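Local coordinates for protein putative phosphomannomutase (Thermus thermophilus, PDB 1TUO) that probably interconverts phosphorylated sugars as a magnesium-dependent phosphomutase of the phosphohexose mutase family, passing the phosphate through a phosphoenzyme, at residues K119-T124 and L343-G348; L50-H55 and P89-A94; T107-P112 and D249-R254; R286-F291 and K319-K324. One frame throughout, in Å; residues are numbered along the deposited sequence.

Contact 1: K119-T124 and L343-G348; sequences KFKDAT and LPERDG
The E345 carboxylate is held on both of its oxygens. Above its plane, 26° out of it, K121 NZ reaches OE1 of E345 at 2.9 Å in a hydrogen-bonded salt bridge, while S92 of helix 88-97 donates to the same oxygen. On the other oxygen, OE2 of E345 takes the backbone N of R346 on its anti lone pair at 3.0 Å. The bend of E345 at chi2 (73°) folds its carboxylate back toward that N-H, and the two side chains of the salt bridge cross at about a right angle. The carboxylate of D122 is used twice on one oxygen: OD2 receives T124 OG1 on its syn lone pair at 2.6 Å, and T124 N from 46° above the plane, closing an Asx turn. Its OD1 pairs with K319. Through the bridge from K121 to E345, strand 115-122 of domain I meets the domain III loop that leads into helix 348-362, so the contact spans two of the alpha/beta/alpha domains. There P344, centre of an inverse gamma turn, brings its ring against the turn of T124, with P344 CD 3.4 Å from T124 O and P344 CG 3.6 Å from T124 OG1. Further along, K119 NZ comes obliquely to within 4.2 Å of R346 NH2; these like charges probably repel, and R346 is balanced by E332 at NH1.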
loop_
_atom_site.group_PDB
_atom_site.type_symbol
_atom_site.label_atom_id
_atom_site.label_comp_id
_atom_site.label_asym_id
_atom_site.label_seq_id
_atom_site.Cartn_x
_atom_site.Cartn_y
_atom_site.Cartn_z
ATOM N N LYS A 119 0.624 -11.592 6.793
ATOM C CA LYS A 119 1.321 -10.358 7.134
ATOM C C LYS A 119 0.917 -9.973 8.555
ATOM O O LYS A 119 -0.267 -9.773 8.844
ATOM C CB LYS A 119 0.950 -9.252 6.150
ATOM C CG LYS A 119 1.541 -9.459 4.755
ATOM C CD LYS A 119 1.433 -8.194 3.922
ATOM C CE LYS A 119 2.215 -8.306 2.629
ATOM N NZ LYS A 119 2.123 -7.048 1.837
ATOM N N PHE A 120 1.914 -9.859 9.425
ATOM C CA PHE A 120 1.699 -9.546 10.836
ATOM C C PHE A 120 1.777 -8.057 11.149
ATOM O O PHE A 120 2.575 -7.323 10.565
ATOM C CB PHE A 120 2.729 -10.296 11.691
ATOM C CG PHE A 120 2.614 -11.793 11.599
ATOM C CD1 PHE A 120 1.529 -12.453 12.161
ATOM C CD2 PHE A 120 3.586 -12.538 10.937
ATOM C CE1 PHE A 120 1.402 -13.843 12.072
ATOM C CE2 PHE A 120 3.466 -13.939 10.842
ATOM C CZ PHE A 120 2.373 -14.585 11.412
ATOM N N LYS A 121 0.943 -7.636 12.093
ATOM C CA LYS A 121 0.875 -6.241 12.517
ATOM C C LYS A 121 1.123 -6.209 14.020
ATOM O O LYS A 121 0.711 -7.128 14.726
ATOM C CB LYS A 121 -0.524 -5.674 12.259
ATOM C CG LYS A 121 -1.099 -5.967 10.873
ATOM C CD LYS A 121 -0.199 -5.426 9.773
ATOM C CE LYS A 121 -0.820 -5.649 8.396
ATOM N NZ LYS A 121 0.060 -5.120 7.327
ATOM N N ASP A 122 1.783 -5.168 14.520
ATOM C CA ASP A 122 1.984 -5.100 15.959
ATOM C C ASP A 122 0.901 -4.226 16.590
ATOM O O ASP A 122 -0.010 -3.762 15.903
ATOM C CB ASP A 122 3.403 -4.611 16.308
ATOM C CG ASP A 122 3.679 -3.191 15.869
ATOM O OD1 ASP A 122 4.878 -2.834 15.816
ATOM O OD2 ASP A 122 2.726 -2.425 15.599
ATOM N N ALA A 123 0.996 -4.010 17.896
ATOM C CA ALA A 123 -0.009 -3.236 18.623
ATOM C C ALA A 123 -0.287 -1.824 18.119
ATOM O O ALA A 123 -1.350 -1.263 18.407
ATOM C CB ALA A 123 0.360 -3.188 20.093
ATOM N N THR A 124 0.647 -1.243 17.375
ATOM C CA THR A 124 0.451 0.116 16.885
ATOM C C THR A 124 -0.462 0.157 15.671
ATOM O O THR A 124 -0.863 1.233 15.235
ATOM C CB THR A 124 1.785 0.788 16.503
ATOM O OG1 THR A 124 2.324 0.152 15.338
ATOM C CG2 THR A 124 2.780 0.679 17.643
ATOM N N LEU A 343 -2.844 5.827 10.969
ATOM C CA LEU A 343 -2.262 4.528 11.301
ATOM C C LEU A 343 -0.879 4.458 10.663
ATOM O O LEU A 343 -0.661 5.029 9.595
ATOM C CB LEU A 343 -3.098 3.381 10.718
ATOM C CG LEU A 343 -4.445 2.936 11.295
ATOM C CD1 LEU A 343 -5.078 1.936 10.335
ATOM C CD2 LEU A 343 -4.257 2.309 12.665
ATOM N N PRO A 344 0.073 3.780 11.321
ATOM C CA PRO A 344 1.426 3.649 10.772
ATOM C C PRO A 344 1.333 2.485 9.800
ATOM O O PRO A 344 1.999 1.458 9.967
ATOM C CB PRO A 344 2.260 3.318 12.003
ATOM C CG PRO A 344 1.306 2.499 12.827
ATOM C CD PRO A 344 0.015 3.281 12.708
ATOM N N GLU A 345 0.488 2.664 8.788
ATOM C CA GLU A 345 0.214 1.634 7.793
ATOM C C GLU A 345 -0.191 2.250 6.450
ATOM O O GLU A 345 -0.620 3.401 6.392
ATOM C CB GLU A 345 -0.929 0.753 8.325
ATOM C CG GLU A 345 -1.455 -0.296 7.361
ATOM C CD GLU A 345 -0.486 -1.440 7.177
ATOM O OE1 GLU A 345 -0.543 -2.401 7.973
ATOM O OE2 GLU A 345 0.341 -1.368 6.246
ATOM N N ARG A 346 -0.044 1.488 5.370
ATOM C CA ARG A 346 -0.443 1.965 4.050
ATOM C C ARG A 346 -1.959 1.827 3.979
ATOM O O ARG A 346 -2.495 0.754 4.259
ATOM C CB ARG A 346 0.210 1.109 2.963
ATOM C CG ARG A 346 1.714 1.292 2.886
ATOM C CD ARG A 346 2.380 0.294 1.949
ATOM N NE ARG A 346 2.406 -1.055 2.512
ATOM C CZ ARG A 346 3.339 -1.957 2.230
ATOM N NH1 ARG A 346 4.321 -1.654 1.393
ATOM N NH2 ARG A 346 3.296 -3.160 2.788
ATOM N N ASP A 347 -2.655 2.902 3.619
ATOM C CA ASP A 347 -4.113 2.847 3.534
ATOM C C ASP A 347 -4.602 3.429 2.212
ATOM O O ASP A 347 -4.620 4.647 2.023
ATOM C CB ASP A 347 -4.740 3.601 4.718
ATOM C CG ASP A 347 -6.246 3.424 4.797
ATOM O OD1 ASP A 347 -6.796 3.508 5.918
ATOM O OD2 ASP A 347 -6.886 3.211 3.743
ATOM N N GLY A 348 -4.994 2.542 1.300
ATOM C CA GLY A 348 -5.461 2.970 -0.004
ATOM C C GLY A 348 -6.845 3.592 0.011
ATOM O O GLY A 348 -7.211 4.335 -0.902
#

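Contact 2: L50-H55 and P89-A94; sequences LVVVGH and PLLSFA
Apolar contacts between side chains carry this interface, and no hydrogen bond crosses it. V52 CG1, anti to the backbone N (chi1 -174°), touches two residues of helix 88-97 one turn apart. The tighter approach is to L91, whose CD2 lies 3.4 Å from V52 CG1, closer than usual for two methyls; the two side chains slide past each other in opposite directions. The other is A94, whose CB sits 3.9 Å from V52 CG1.

A second kind of contact sets a side chain on bare backbone. L91 extends with CG anti to its N, and with chi2 at -81° its CD2 lies along the main chain from V52 O to G54 N, 3.8 Å from G54 N. Because G54 has no side chain, the leucine can settle directly on the peptide, and the CA atoms of G54 and L91 are only 5.9 Å apart.

The neighbouring strand residues V51, V53 and H55 turn to helix 61-75 on the other face of the sheet. The axes of strand 50-55 and helix segment 89-94 run antiparallel at 171°, 8.4 Å apart at closest approach. This helix joins strand 78-82 to strand 102-106, the two parallel neighbours of strand 50-55, so it crosses over the strand between them: a beta-alpha-beta crossover of the three-layered alpha/beta/alpha domain I.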
loop_
_atom_site.group_PDB
_atom_site.type_symbol
_atom_site.label_atom_id
_atom_site.label_comp_id
_atom_site.label_asym_id
_atom_site.label_seq_id
_atom_site.Cartn_x
_atom_site.Cartn_y
_atom_site.Cartn_z
ATOM N N LEU A 50 -5.135 -10.168 22.989
ATOM C CA LEU A 50 -6.082 -10.289 21.889
ATOM C C LEU A 50 -5.360 -10.222 20.544
ATOM O O LEU A 50 -4.411 -9.460 20.372
ATOM C CB LEU A 50 -7.095 -9.150 21.958
ATOM C CG LEU A 50 -8.005 -8.985 20.742
ATOM C CD1 LEU A 50 -8.961 -10.153 20.664
ATOM C CD2 LEU A 50 -8.771 -7.662 20.861
ATOM N N VAL A 51 -5.812 -11.031 19.595
ATOM C CA VAL A 51 -5.219 -11.024 18.260
ATOM C C VAL A 51 -6.363 -10.868 17.283
ATOM O O VAL A 51 -7.386 -11.535 17.419
ATOM C CB VAL A 51 -4.500 -12.350 17.922
ATOM C CG1 VAL A 51 -3.918 -12.275 16.503
ATOM C CG2 VAL A 51 -3.394 -12.620 18.929
ATOM N N VAL A 52 -6.187 -9.983 16.307
ATOM C CA VAL A 52 -7.208 -9.770 15.292
ATOM C C VAL A 52 -6.711 -10.406 14.004
ATOM O O VAL A 52 -5.559 -10.212 13.620
ATOM C CB VAL A 52 -7.466 -8.271 15.064
ATOM C CG1 VAL A 52 -8.629 -8.085 14.105
ATOM C CG2 VAL A 52 -7.784 -7.592 16.399
ATOM N N VAL A 53 -7.571 -11.190 13.363
ATOM C CA VAL A 53 -7.213 -11.864 12.114
ATOM C C VAL A 53 -8.130 -11.377 10.997
ATOM O O VAL A 53 -9.319 -11.155 11.213
ATOM C CB VAL A 53 -7.375 -13.399 12.244
ATOM C CG1 VAL A 53 -7.043 -14.082 10.908
ATOM C CG2 VAL A 53 -6.456 -13.926 13.338
ATOM N N GLY A 54 -7.573 -11.210 9.804
ATOM C CA GLY A 54 -8.377 -10.778 8.678
ATOM C C GLY A 54 -7.916 -11.491 7.423
ATOM O O GLY A 54 -6.873 -12.148 7.430
ATOM N N HIS A 55 -8.690 -11.375 6.345
ATOM C CA HIS A 55 -8.314 -12.009 5.079
ATOM C C HIS A 55 -8.838 -11.189 3.908
ATOM O O HIS A 55 -9.749 -10.387 4.083
ATOM C CB HIS A 55 -8.892 -13.421 5.013
ATOM C CG HIS A 55 -10.388 -13.461 4.983
ATOM N ND1 HIS A 55 -11.115 -13.348 3.815
ATOM C CD2 HIS A 55 -11.293 -13.618 5.976
ATOM C CE1 HIS A 55 -12.403 -13.435 4.094
ATOM N NE2 HIS A 55 -12.538 -13.601 5.397
ATOM N N PRO A 89 -5.769 -2.102 5.677
ATOM C CA PRO A 89 -5.897 -1.016 6.658
ATOM C C PRO A 89 -7.013 -1.208 7.686
ATOM O O PRO A 89 -6.895 -0.726 8.811
ATOM C CB PRO A 89 -6.090 0.230 5.788
ATOM C CG PRO A 89 -6.608 -0.321 4.471
ATOM C CD PRO A 89 -5.783 -1.566 4.307
ATOM N N LEU A 90 -8.092 -1.900 7.319
ATOM C CA LEU A 90 -9.167 -2.137 8.283
ATOM C C LEU A 90 -8.651 -3.105 9.359
ATOM O O LEU A 90 -8.936 -2.949 10.551
ATOM C CB LEU A 90 -10.407 -2.735 7.604
ATOM C CG LEU A 90 -11.519 -3.238 8.545
ATOM C CD1 LEU A 90 -11.939 -2.113 9.482
ATOM C CD2 LEU A 90 -12.715 -3.732 7.731
ATOM N N LEU A 91 -7.892 -4.113 8.942
ATOM C CA LEU A 91 -7.350 -5.058 9.909
ATOM C C LEU A 91 -6.379 -4.326 10.836
ATOM O O LEU A 91 -6.429 -4.486 12.058
ATOM C CB LEU A 91 -6.656 -6.219 9.184
ATOM C CG LEU A 91 -6.001 -7.356 9.988
ATOM C CD1 LEU A 91 -4.622 -6.925 10.462
ATOM C CD2 LEU A 91 -6.891 -7.764 11.155
ATOM N N SER A 92 -5.512 -3.498 10.267
ATOM C CA SER A 92 -4.554 -2.758 11.086
ATOM C C SER A 92 -5.289 -1.811 12.031
ATOM O O SER A 92 -4.909 -1.648 13.192
ATOM C CB SER A 92 -3.576 -1.984 10.200
ATOM O OG SER A 92 -2.747 -2.880 9.468
ATOM N N PHE A 93 -6.356 -1.196 11.540
ATOM C CA PHE A 93 -7.138 -0.297 12.377
ATOM C C PHE A 93 -7.765 -1.084 13.530
ATOM O O PHE A 93 -7.753 -0.640 14.680
ATOM C CB PHE A 93 -8.258 0.353 11.564
ATOM C CG PHE A 93 -9.391 0.868 12.410
ATOM C CD1 PHE A 93 -9.252 2.042 13.146
ATOM C CD2 PHE A 93 -10.573 0.146 12.512
ATOM C CE1 PHE A 93 -10.288 2.486 13.978
ATOM C CE2 PHE A 93 -11.610 0.578 13.336
ATOM C CZ PHE A 93 -11.462 1.754 14.071
ATOM N N ALA A 94 -8.318 -2.251 13.209
ATOM C CA ALA A 94 -8.968 -3.091 14.208
ATOM C C ALA A 94 -8.009 -3.461 15.333
ATOM O O ALA A 94 -8.385 -3.490 16.505
ATOM C CB ALA A 94 -9.520 -4.347 13.547
#

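Contact 3: T107-P112 and D249-R254; sequences TASHNP and DGDADR
Two sequence signatures of the phosphohexose mutase active site meet here: TASHNP, consistent with the loop that carries the phosphoserine in this family, and DGDADR, consistent with its magnesium-binding loop. By that likeness S109 is probably the residue that is phosphorylated. It stands at the corner of a type II' turn with positive phi (48°), and its amide is held in an ST turn by T107 OG1, itself hydrogen-bonded to D56. With OG anti to the backbone N (chi1 -171°), S109 OG is 3.0 Å from D251 OD1 and 3.1 Å from D249 OD1, its one proton having both within reach. The backbones close up alongside, and G250 CA makes a CA-H...O contact to S109 O at 3.3 Å, where a CB would run into the carbonyl.

H110 lies beside this cluster. R254, extended from CG to NE, lays its guanidinium over one face of the imidazole, the planes 23° apart. R254 NH1 is 2.9 Å from H110 CD2, a very close approach; H110 NE2 is also near NH1, but at an angle that makes no hydrogen bond. R254 NE is buried without a partner.

D249 OD1 and D253 OD2 approach to 3.0 Å, and D251 OD1 and D253 OD2 to 3.1 Å, each a pair of acceptors; T88 holds the other oxygen of D251. So dense a group of carboxylates around one hydroxyl would be expected to favour a cation or to raise the affinity of one aspartate for a proton, in keeping with the magnesium requirement assigned to the family.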
loop_
_atom_site.group_PDB
_atom_site.type_symbol
_atom_site.label_atom_id
_atom_site.label_comp_id
_atom_site.label_asym_id
_atom_site.label_seq_id
_atom_site.Cartn_x
_atom_site.Cartn_y
_atom_site.Cartn_z
ATOM N N THR A 107 -3.162 -12.343 3.143
ATOM C CA THR A 107 -3.156 -11.610 1.891
ATOM C C THR A 107 -1.802 -11.718 1.211
ATOM O O THR A 107 -0.800 -12.043 1.850
ATOM C CB THR A 107 -3.462 -10.101 2.128
ATOM O OG1 THR A 107 -3.598 -9.431 0.871
ATOM C CG2 THR A 107 -2.328 -9.436 2.907
ATOM N N ALA A 108 -1.803 -11.469 -0.096
ATOM C CA ALA A 108 -0.593 -11.448 -0.902
ATOM C C ALA A 108 -0.650 -10.114 -1.652
ATOM O O ALA A 108 -0.038 -9.930 -2.708
ATOM C CB ALA A 108 -0.548 -12.625 -1.872
ATOM N N SER A 109 -1.436 -9.198 -1.089
ATOM C CA SER A 109 -1.565 -7.834 -1.590
ATOM C C SER A 109 -1.812 -7.669 -3.091
ATOM O O SER A 109 -2.893 -7.969 -3.584
ATOM C CB SER A 109 -0.308 -7.054 -1.162
ATOM O OG SER A 109 -0.411 -5.659 -1.407
ATOM N N HIS A 110 -0.802 -7.196 -3.809
ATOM C CA HIS A 110 -0.915 -6.945 -5.247
ATOM C C HIS A 110 -0.353 -8.059 -6.128
ATOM O O HIS A 110 -0.298 -7.916 -7.347
ATOM C CB HIS A 110 -0.182 -5.649 -5.570
ATOM C CG HIS A 110 1.284 -5.718 -5.284
ATOM N ND1 HIS A 110 2.208 -6.118 -6.224
ATOM C CD2 HIS A 110 1.978 -5.511 -4.139
ATOM C CE1 HIS A 110 3.408 -6.154 -5.672
ATOM N NE2 HIS A 110 3.295 -5.790 -4.407
ATOM N N ASN A 111 0.059 -9.164 -5.521
ATOM C CA ASN A 111 0.636 -10.267 -6.281
ATOM C C ASN A 111 -0.358 -11.093 -7.087
ATOM O O ASN A 111 -1.565 -11.018 -6.877
ATOM C CB ASN A 111 1.414 -11.182 -5.341
ATOM C CG ASN A 111 2.677 -10.535 -4.829
ATOM O OD1 ASN A 111 3.511 -10.075 -5.613
ATOM N ND2 ASN A 111 2.834 -10.496 -3.513
ATOM N N PRO A 112 0.150 -11.893 -8.040
ATOM C CA PRO A 112 -0.719 -12.729 -8.866
ATOM C C PRO A 112 -1.623 -13.598 -7.987
ATOM O O PRO A 112 -1.271 -13.925 -6.851
ATOM C CB PRO A 112 0.276 -13.539 -9.691
ATOM C CG PRO A 112 1.398 -12.551 -9.897
ATOM C CD PRO A 112 1.548 -11.963 -8.501
ATOM N N ASP A 249 -5.659 -1.880 -4.877
ATOM C CA ASP A 249 -5.108 -3.203 -5.137
ATOM C C ASP A 249 -5.816 -4.303 -4.345
ATOM O O ASP A 249 -6.824 -4.056 -3.678
ATOM C CB ASP A 249 -3.593 -3.237 -4.879
ATOM C CG ASP A 249 -3.232 -3.255 -3.405
ATOM O OD1 ASP A 249 -2.113 -3.721 -3.106
ATOM O OD2 ASP A 249 -4.035 -2.801 -2.556
ATOM N N GLY A 250 -5.276 -5.514 -4.429
ATOM C CA GLY A 250 -5.867 -6.666 -3.773
ATOM C C GLY A 250 -6.382 -6.491 -2.359
ATOM O O GLY A 250 -7.509 -6.894 -2.056
ATOM N N ASP A 251 -5.561 -5.912 -1.488
ATOM C CA ASP A 251 -5.954 -5.710 -0.094
ATOM C C ASP A 251 -6.170 -4.231 0.234
ATOM O O ASP A 251 -6.311 -3.836 1.400
ATOM C CB ASP A 251 -4.890 -6.327 0.834
ATOM C CG ASP A 251 -3.526 -5.669 0.692
ATOM O OD1 ASP A 251 -3.222 -5.118 -0.393
ATOM O OD2 ASP A 251 -2.742 -5.725 1.665
ATOM N N ALA A 252 -6.218 -3.428 -0.821
ATOM C CA ALA A 252 -6.434 -1.994 -0.728
ATOM C C ALA A 252 -5.453 -1.218 0.143
ATOM O O ALA A 252 -5.843 -0.248 0.798
ATOM C CB ALA A 252 -7.879 -1.705 -0.282
ATOM N N ASP A 253 -4.188 -1.623 0.172
ATOM C CA ASP A 253 -3.236 -0.827 0.937
ATOM C C ASP A 253 -2.518 0.100 -0.045
ATOM O O ASP A 253 -1.762 0.987 0.356
ATOM C CB ASP A 253 -2.234 -1.700 1.719
ATOM C CG ASP A 253 -1.237 -2.415 0.834
ATOM O OD1 ASP A 253 -0.209 -2.871 1.384
ATOM O OD2 ASP A 253 -1.469 -2.532 -0.386
ATOM N N ARG A 254 -2.788 -0.095 -1.338
ATOM C CA ARG A 254 -2.190 0.720 -2.404
ATOM C C ARG A 254 -3.260 1.193 -3.388
ATOM O O ARG A 254 -4.308 0.566 -3.522
ATOM C CB ARG A 254 -1.164 -0.090 -3.201
ATOM C CG ARG A 254 -0.057 -0.730 -2.387
ATOM C CD ARG A 254 0.830 -1.587 -3.279
ATOM N NE ARG A 254 1.957 -2.156 -2.547
ATOM C CZ ARG A 254 3.006 -2.736 -3.121
ATOM N NH1 ARG A 254 3.076 -2.827 -4.443
ATOM N NH2 ARG A 254 3.988 -3.227 -2.373
#

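Contact 4: R286-F291 and K319-K324; sequences RAVKNF and KEEFLK
E321 is the first residue of 319-324 to meet the strand. Its CG lies beside the backbone N (chi1 -65°) and the chain bends at chi2, which brings OE2 into the guanidinium plane of R286. There one oxygen is gripped end-on by two nitrogens: R286 NH1 and R286 NH2 are each 2.8 Å from E321 OE2. E321 OE2 receives NH1 on its anti lone pair, whereas NH2 meets it from above the carboxylate plane, the two flat groups standing 72° apart. The aliphatic base of the same residue is also employed, as E321 CB rests 4.1 Å from V288 CG2.

F322 leaves the helix away from the strand, yet the edge of its ring swings back, and F322 CE1 lies 4.4 Å from V288 CG2.

K324, bent at chi3, brings its ammonium to the same carboxylate: K324 NZ is 2.6 Å from E321 OE2, on the syn lone pair, so that three donors converge on one oxygen. The lysine chain crosses R286 at about a right angle, and K324 CD is 3.0 Å from R286 NH2, a close approach. The two cations are only 3.4 Å apart between R286 NH2 and K324 NZ, a repulsion that the shared carboxylate probably offsets. R286 NH1 has a further partner in T309.

Strand 286-290 runs between the parallel strands 308-311 and 327-331, and helix 315-322 links those two, crossing over it as a beta-alpha-beta connection in domain III, with F322 also against C327 and P340.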
loop_
_atom_site.group_PDB
_atom_site.type_symbol
_atom_site.label_atom_id
_atom_site.label_comp_id
_atom_site.label_asym_id
_atom_site.label_seq_id
_atom_site.Cartn_x
_atom_site.Cartn_y
_atom_site.Cartn_z
ATOM N N ARG A 286 8.076 16.200 8.687
ATOM C CA ARG A 286 8.798 15.717 7.521
ATOM C C ARG A 286 8.004 14.693 6.722
ATOM O O ARG A 286 7.040 14.106 7.213
ATOM C CB ARG A 286 10.123 15.101 7.968
ATOM C CG ARG A 286 9.933 14.101 9.085
ATOM C CD ARG A 286 11.240 13.584 9.669
ATOM N NE ARG A 286 10.957 12.674 10.774
ATOM C CZ ARG A 286 11.463 11.451 10.900
ATOM N NH1 ARG A 286 12.301 10.967 9.987
ATOM N NH2 ARG A 286 11.117 10.705 11.936
ATOM N N ALA A 287 8.409 14.509 5.474
ATOM C CA ALA A 287 7.788 13.531 4.597
ATOM C C ALA A 287 8.804 12.398 4.541
ATOM O O ALA A 287 10.010 12.648 4.519
ATOM C CB ALA A 287 7.581 14.127 3.205
ATOM N N VAL A 288 8.328 11.155 4.529
ATOM C CA VAL A 288 9.224 10.008 4.474
ATOM C C VAL A 288 8.972 9.270 3.163
ATOM O O VAL A 288 7.826 9.062 2.780
ATOM C CB VAL A 288 8.979 9.052 5.664
ATOM C CG1 VAL A 288 10.069 7.983 5.709
ATOM C CG2 VAL A 288 8.932 9.849 6.967
ATOM N N LYS A 289 10.045 8.897 2.472
ATOM C CA LYS A 289 9.923 8.201 1.188
ATOM C C LYS A 289 10.994 7.136 1.040
ATOM O O LYS A 289 12.094 7.282 1.569
ATOM C CB LYS A 289 10.064 9.202 0.032
ATOM C CG LYS A 289 11.362 10.018 0.084
ATOM C CD LYS A 289 11.675 10.740 -1.235
ATOM C CE LYS A 289 12.719 9.976 -2.051
ATOM N NZ LYS A 289 13.225 10.738 -3.239
ATOM N N ASN A 290 10.689 6.052 0.331
ATOM C CA ASN A 290 11.727 5.052 0.143
ATOM C C ASN A 290 12.636 5.500 -1.002
ATOM O O ASN A 290 12.353 6.484 -1.694
ATOM C CB ASN A 290 11.152 3.638 -0.089
ATOM C CG ASN A 290 10.577 3.425 -1.485
ATOM O OD1 ASN A 290 10.968 4.075 -2.458
ATOM N ND2 ASN A 290 9.662 2.463 -1.589
ATOM N N PHE A 291 13.729 4.771 -1.183
ATOM C CA PHE A 291 14.757 5.068 -2.177
ATOM C C PHE A 291 14.339 5.189 -3.647
ATOM O O PHE A 291 15.042 5.821 -4.433
ATOM C CB PHE A 291 15.863 4.015 -2.033
ATOM C CG PHE A 291 17.206 4.446 -2.549
ATOM C CD1 PHE A 291 17.712 5.709 -2.254
ATOM C CD2 PHE A 291 18.001 3.556 -3.272
ATOM C CE1 PHE A 291 18.993 6.082 -2.666
ATOM C CE2 PHE A 291 19.279 3.917 -3.686
ATOM C CZ PHE A 291 19.779 5.182 -3.383
ATOM N N LYS A 319 7.390 3.105 8.889
ATOM C CA LYS A 319 6.659 2.964 10.142
ATOM C C LYS A 319 7.526 3.403 11.322
ATOM O O LYS A 319 7.060 4.122 12.204
ATOM C CB LYS A 319 6.208 1.509 10.331
ATOM C CG LYS A 319 5.618 1.204 11.706
ATOM C CD LYS A 319 4.803 -0.089 11.658
ATOM C CE LYS A 319 4.475 -0.598 13.059
ATOM N NZ LYS A 319 5.675 -1.202 13.713
ATOM N N GLU A 320 8.788 2.985 11.332
ATOM C CA GLU A 320 9.685 3.367 12.423
ATOM C C GLU A 320 9.715 4.886 12.564
ATOM O O GLU A 320 9.614 5.419 13.671
ATOM C CB GLU A 320 11.111 2.855 12.177
ATOM C CG GLU A 320 12.076 3.189 13.323
ATOM C CD GLU A 320 13.465 2.593 13.131
ATOM O OE1 GLU A 320 14.276 3.174 12.375
ATOM O OE2 GLU A 320 13.738 1.537 13.738
ATOM N N GLU A 321 9.838 5.585 11.441
ATOM C CA GLU A 321 9.886 7.042 11.475
ATOM C C GLU A 321 8.560 7.671 11.896
ATOM O O GLU A 321 8.545 8.675 12.605
ATOM C CB GLU A 321 10.347 7.585 10.118
ATOM C CG GLU A 321 11.783 7.180 9.788
ATOM C CD GLU A 321 12.728 7.396 10.970
ATOM O OE1 GLU A 321 13.289 6.406 11.487
ATOM O OE2 GLU A 321 12.899 8.562 11.388
ATOM N N PHE A 322 7.448 7.084 11.464
ATOM C CA PHE A 322 6.132 7.599 11.838
ATOM C C PHE A 322 5.983 7.597 13.359
ATOM O O PHE A 322 5.501 8.564 13.955
ATOM C CB PHE A 322 5.033 6.715 11.246
ATOM C CG PHE A 322 4.569 7.134 9.879
ATOM C CD1 PHE A 322 5.408 7.829 9.014
ATOM C CD2 PHE A 322 3.294 6.778 9.437
ATOM C CE1 PHE A 322 4.990 8.166 7.730
ATOM C CE2 PHE A 322 2.864 7.108 8.151
ATOM C CZ PHE A 322 3.715 7.803 7.294
ATOM N N LEU A 323 6.400 6.498 13.980
ATOM C CA LEU A 323 6.290 6.357 15.426
ATOM C C LEU A 323 7.102 7.415 16.177
ATOM O O LEU A 323 6.908 7.613 17.377
ATOM C CB LEU A 323 6.695 4.937 15.841
ATOM C CG LEU A 323 5.793 3.838 15.250
ATOM C CD1 LEU A 323 6.284 2.463 15.676
ATOM C CD2 LEU A 323 4.354 4.049 15.707
ATOM N N LYS A 324 7.997 8.101 15.466
ATOM C CA LYS A 324 8.805 9.162 16.066
ATOM C C LYS A 324 7.863 10.333 16.359
ATOM O O LYS A 324 8.109 11.135 17.261
ATOM C CB LYS A 324 9.923 9.597 15.103
ATOM C CG LYS A 324 10.993 10.496 15.729
ATOM C CD LYS A 324 12.138 10.829 14.751
ATOM C CE LYS A 324 12.896 9.578 14.293
ATOM N NZ LYS A 324 14.054 9.875 13.376
#

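From the N terminus, contact 2 closes first, a short loop within domain I that brings helix 88-97 onto strand 50-55. The chain then opens contact 3 at 107-112 and contact 1 at 119-124. Contact 3 closes at 249-254 in domain II and contact 1 at 343-348 in domain III, so the two cross and tie domain I to both later domains. Contact 4, local to domain III, opens and closes between the segments of contact 1 and touches it. Contact 2 touches contact 1 as well, and G348 with A252 joins 1 and 3. Contact 4 touches neither 2 nor 3, their nearest atoms lying about 8 Å away.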